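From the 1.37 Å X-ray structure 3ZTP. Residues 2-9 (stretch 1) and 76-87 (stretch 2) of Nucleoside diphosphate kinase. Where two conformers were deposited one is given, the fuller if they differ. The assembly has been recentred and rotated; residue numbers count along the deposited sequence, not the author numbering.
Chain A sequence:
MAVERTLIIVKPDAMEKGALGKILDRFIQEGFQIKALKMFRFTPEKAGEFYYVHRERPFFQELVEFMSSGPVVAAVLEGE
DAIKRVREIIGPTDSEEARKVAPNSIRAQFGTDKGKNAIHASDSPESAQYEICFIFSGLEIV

Stretch 1 (2-9) AVERTLII
Stretch 2 76-87: VLEGEDAIKRVR

A pair of antiparallel strands is often covered on one face by a helix that follows the second strand, and the contact between residues 2-9 and 76-87 of this nucleoside diphosphate kinase is a compact example. Strand 3-9 runs against strand 76-78 at 152° between their N-to-C directions, with axes 4.6 Å apart at closest approach. The register places Leu7 opposite Val76, Thr6 opposite Leu77, Arg5 opposite Glu78, Glu4 opposite Gly79 and Val3 opposite Glu80. The spacing alternates accordingly: Leu7 CA to Val76 CA is 4.7 Å, Thr6 CA to Leu77 CA 5.4 Å, Arg5 CA to Glu78 CA 4.4 Å, Glu4 CA to Gly79 CA 5.6 Å and Val3 CA to Glu80 CA 4.1 Å, the wider values belonging to the hydrogen-bonded pairs.

Extended backbone angles, such as -136/158 at Thr6 and -110/133 at Leu77, keep the strands open to pairing. Thr6 N donates to Leu77 O and Leu77 N to Thr6 O, both at 2.9 Å; Glu4 N reaches Gly79 O at 2.9 Å, and Gly79 N returns to Glu4 O at 3.0 Å. Between these rungs, CA-H...O contacts close the gaps: Arg5 CA lies 3.2 Å from Leu77 O, and Glu78 CA 3.2 Å from Glu4 O.

At Gly79 (175/172) the chain turns a corner. A type II turn from Gly79 to Ala82, with Glu80 at -57/129 and Asp81 at 55/36, leads into helix 82-87; its Ala82 N to Gly79 O bond is weak at 3.2 Å. Ahead of the first strand, Ala2 is held to the turn: Asp81 N donates to Ala2 O at 2.9 Å, while Ala2 N donates to Glu80 OE2 at 2.7 Å.

The helix axis approaches strand 3-9 to 7.6 Å, at 47° between directions, and the face bearing Glu4 and Thr6 supplies the relief that it covers. Thr6, chi1 t, is the central bump. Its CG2 sits 3.7 Å from Val86 CG2, 4.0 Å from Ala82 O and 4.1 Å from Leu77 CB, so the methyl enters a hollow between Ala82, Val86 and Leu77, with Ile83 flanking CB (Thr6 CB to Ile83 CG1, 3.8 Å). The small side chain of Ala82 points toward the strand, its CB 4.1 Å from Glu4 CB. Farther along, Ile8 (chi1 p, chi2 t) extends the packing, its CG2 lying 3.7 Å from Val86 CG1 and 3.9 Å from Leu77 CD1.

A polar contact anchors the start of the helix. Glu4, m and t with chi3 -14°, brings OE1 there, and Ile83 N donates to Glu4 OE1 at 3.1 Å. Water 2 donates to Glu4 OE1 at 2.6 Å and to Asp81 OD1 at 2.7 Å, linking two carboxylates whose OE1 and OD1 lie 4.4 Å apart.

The face bearing Val3, Arg5 and Leu7 carries a salt bridge and two apolar contacts. Arg5 extends as m, t, t, and Glu78, t and t with chi3 -69°, meets its guanidinium edge: Arg5 NE to Glu78 OE1 is 2.8 Å. Val3 CG1 rests 3.7 Å from Glu78 CG, and Leu7 CD1 lies 4.2 Å from Val76 CG2.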

# COMPACT_ATOMS: atom_id res chain seq x y z
N ALA A 2 -28.89 9.85 4.44
CA ALA A 2 -28.14 9.51 3.23
C ALA A 2 -27.07 8.48 3.57
O ALA A 2 -26.68 8.35 4.72
CB ALA A 2 -27.49 10.75 2.66
N VAL A 3 -26.62 7.74 2.57
CA VAL A 3 -25.49 6.82 2.74
C VAL A 3 -24.21 7.62 2.90
O VAL A 3 -23.89 8.50 2.11
CB VAL A 3 -25.37 5.87 1.55
CG1 VAL A 3 -24.12 4.99 1.68
CG2 VAL A 3 -26.62 5.01 1.44
N GLU A 4 -23.46 7.26 3.93
CA GLU A 4 -22.24 7.97 4.29
C GLU A 4 -21.10 6.99 4.51
O GLU A 4 -21.31 5.80 4.73
CB GLU A 4 -22.46 8.76 5.59
CG GLU A 4 -23.51 9.85 5.46
CD GLU A 4 -23.87 10.52 6.78
OE1 GLU A 4 -23.52 10.01 7.86
OE2 GLU A 4 -24.54 11.58 6.72
N ARG A 5 -19.87 7.51 4.48
CA ARG A 5 -18.70 6.77 4.90
C ARG A 5 -18.06 7.44 6.09
O ARG A 5 -17.97 8.67 6.18
CB ARG A 5 -17.68 6.69 3.78
CG ARG A 5 -18.09 5.81 2.64
CD ARG A 5 -17.11 5.86 1.50
NE ARG A 5 -17.52 4.93 0.45
CZ ARG A 5 -16.90 4.81 -0.72
NH1 ARG A 5 -15.85 5.56 -0.99
NH2 ARG A 5 -17.35 3.94 -1.62
N THR A 6 -17.58 6.64 7.05
CA THR A 6 -16.89 7.18 8.20
C THR A 6 -15.67 6.33 8.46
O THR A 6 -15.60 5.18 8.01
CB THR A 6 -17.83 7.25 9.43
OG1 THR A 6 -17.14 7.97 10.44
CG2 THR A 6 -18.19 5.87 9.99
N LEU A 7 -14.69 6.88 9.16
CA LEU A 7 -13.47 6.14 9.49
C LEU A 7 -13.51 5.74 10.95
O LEU A 7 -13.77 6.58 11.81
CB LEU A 7 -12.24 7.01 9.25
CG LEU A 7 -10.93 6.24 9.45
CD1 LEU A 7 -10.56 5.41 8.24
CD2 LEU A 7 -9.78 7.13 9.88
N ILE A 8 -13.20 4.47 11.23
CA ILE A 8 -12.88 4.07 12.60
C ILE A 8 -11.43 3.66 12.69
O ILE A 8 -10.83 3.15 11.73
CB ILE A 8 -13.78 2.94 13.15
CG1 ILE A 8 -13.72 1.67 12.29
CG2 ILE A 8 -15.20 3.44 13.30
CD1 ILE A 8 -14.27 0.42 12.96
N ILE A 9 -10.84 3.89 13.86
CA ILE A 9 -9.51 3.33 14.18
C ILE A 9 -9.62 2.62 15.51
O ILE A 9 -10.01 3.23 16.51
CB ILE A 9 -8.40 4.38 14.26
CG1 ILE A 9 -8.38 5.21 12.98
CG2 ILE A 9 -7.08 3.68 14.48
CD1 ILE A 9 -7.37 6.37 13.03
N VAL A 76 -12.96 1.76 6.85
CA VAL A 76 -13.97 2.66 6.35
C VAL A 76 -15.29 1.90 6.43
O VAL A 76 -15.41 0.79 5.90
CB VAL A 76 -13.69 3.07 4.89
CG1 VAL A 76 -14.85 3.92 4.35
CG2 VAL A 76 -12.37 3.83 4.80
N LEU A 77 -16.27 2.50 7.09
CA LEU A 77 -17.60 1.94 7.24
C LEU A 77 -18.57 2.75 6.42
O LEU A 77 -18.59 3.98 6.50
CB LEU A 77 -18.03 1.97 8.71
CG LEU A 77 -17.10 1.24 9.67
CD1 LEU A 77 -17.68 1.35 11.05
CD2 LEU A 77 -16.93 -0.21 9.27
N GLU A 78 -19.42 2.06 5.66
CA GLU A 78 -20.41 2.70 4.80
C GLU A 78 -21.81 2.23 5.15
O GLU A 78 -22.06 1.05 5.33
CB GLU A 78 -20.09 2.38 3.34
CG GLU A 78 -21.05 2.99 2.34
CD GLU A 78 -20.65 2.61 0.92
OE1 GLU A 78 -19.60 3.10 0.45
OE2 GLU A 78 -21.35 1.81 0.29
N GLY A 79 -22.72 3.18 5.25
CA GLY A 79 -24.12 2.86 5.47
C GLY A 79 -24.95 4.11 5.68
O GLY A 79 -24.44 5.21 5.78
N GLU A 80 -26.26 3.93 5.73
CA GLU A 80 -27.18 5.04 5.98
C GLU A 80 -26.84 5.73 7.31
O GLU A 80 -26.69 5.06 8.32
CB GLU A 80 -28.60 4.51 6.01
CG GLU A 80 -29.66 5.56 6.32
CD GLU A 80 -29.74 6.64 5.28
OE1 GLU A 80 -29.47 6.36 4.09
OE2 GLU A 80 -30.06 7.78 5.65
N ASP A 81 -26.69 7.05 7.27
CA ASP A 81 -26.46 7.83 8.48
C ASP A 81 -25.26 7.29 9.26
O ASP A 81 -25.22 7.36 10.48
CB ASP A 81 -27.74 7.81 9.35
CG ASP A 81 -27.84 8.99 10.32
OD1 ASP A 81 -27.29 10.08 10.06
OD2 ASP A 81 -28.55 8.81 11.34
N ALA A 82 -24.23 6.82 8.56
CA ALA A 82 -23.11 6.12 9.21
C ALA A 82 -22.38 6.95 10.23
O ALA A 82 -21.96 6.44 11.25
CB ALA A 82 -22.13 5.58 8.19
N ILE A 83 -22.18 8.24 9.96
CA ILE A 83 -21.35 9.02 10.86
C ILE A 83 -22.00 9.10 12.25
O ILE A 83 -21.36 8.79 13.27
CB ILE A 83 -21.05 10.42 10.27
CG1 ILE A 83 -20.16 10.27 9.03
CG2 ILE A 83 -20.38 11.31 11.34
CD1 ILE A 83 -20.18 11.48 8.10
N LYS A 84 -23.26 9.46 12.30
CA LYS A 84 -23.96 9.54 13.57
C LYS A 84 -24.17 8.15 14.20
O LYS A 84 -24.04 7.98 15.40
CB LYS A 84 -25.31 10.25 13.39
CG LYS A 84 -26.21 10.23 14.61
CD LYS A 84 -27.54 10.90 14.28
CE LYS A 84 -28.48 10.93 15.47
NZ LYS A 84 -29.77 11.59 15.13
N ARG A 85 -24.52 7.16 13.39
CA ARG A 85 -24.83 5.85 13.94
C ARG A 85 -23.58 5.22 14.54
O ARG A 85 -23.64 4.60 15.61
CB ARG A 85 -25.45 4.94 12.89
CG ARG A 85 -26.91 5.25 12.57
CD ARG A 85 -27.42 4.45 11.36
NE ARG A 85 -27.37 3.01 11.60
CZ ARG A 85 -27.18 2.09 10.65
NH1 ARG A 85 -27.01 2.43 9.38
NH2 ARG A 85 -27.15 0.81 10.98
N VAL A 86 -22.44 5.35 13.88
CA VAL A 86 -21.20 4.82 14.41
C VAL A 86 -20.85 5.53 15.73
O VAL A 86 -20.42 4.86 16.70
CB VAL A 86 -20.07 4.88 13.35
CG1 VAL A 86 -18.68 4.64 13.96
CG2 VAL A 86 -20.36 3.84 12.27
N ARG A 87 -21.08 6.83 15.84
CA ARG A 87 -20.80 7.50 17.11
C ARG A 87 -21.74 7.06 18.24
O ARG A 87 -21.34 7.04 19.41
CB ARG A 87 -20.79 9.01 16.92
CG ARG A 87 -19.58 9.49 16.11
CD ARG A 87 -19.65 10.97 15.78
NE ARG A 87 -19.63 11.79 16.98
CZ ARG A 87 -20.71 12.12 17.69
NH1 ARG A 87 -21.91 11.70 17.32
NH2 ARG A 87 -20.59 12.88 18.77
O HOH W 1 -27.37 11.15 6.89
O HOH W 2 -24.67 10.75 10.09
O HOH W 3 -19.67 2.02 -2.11
O HOH W 4 -18.49 8.24 12.86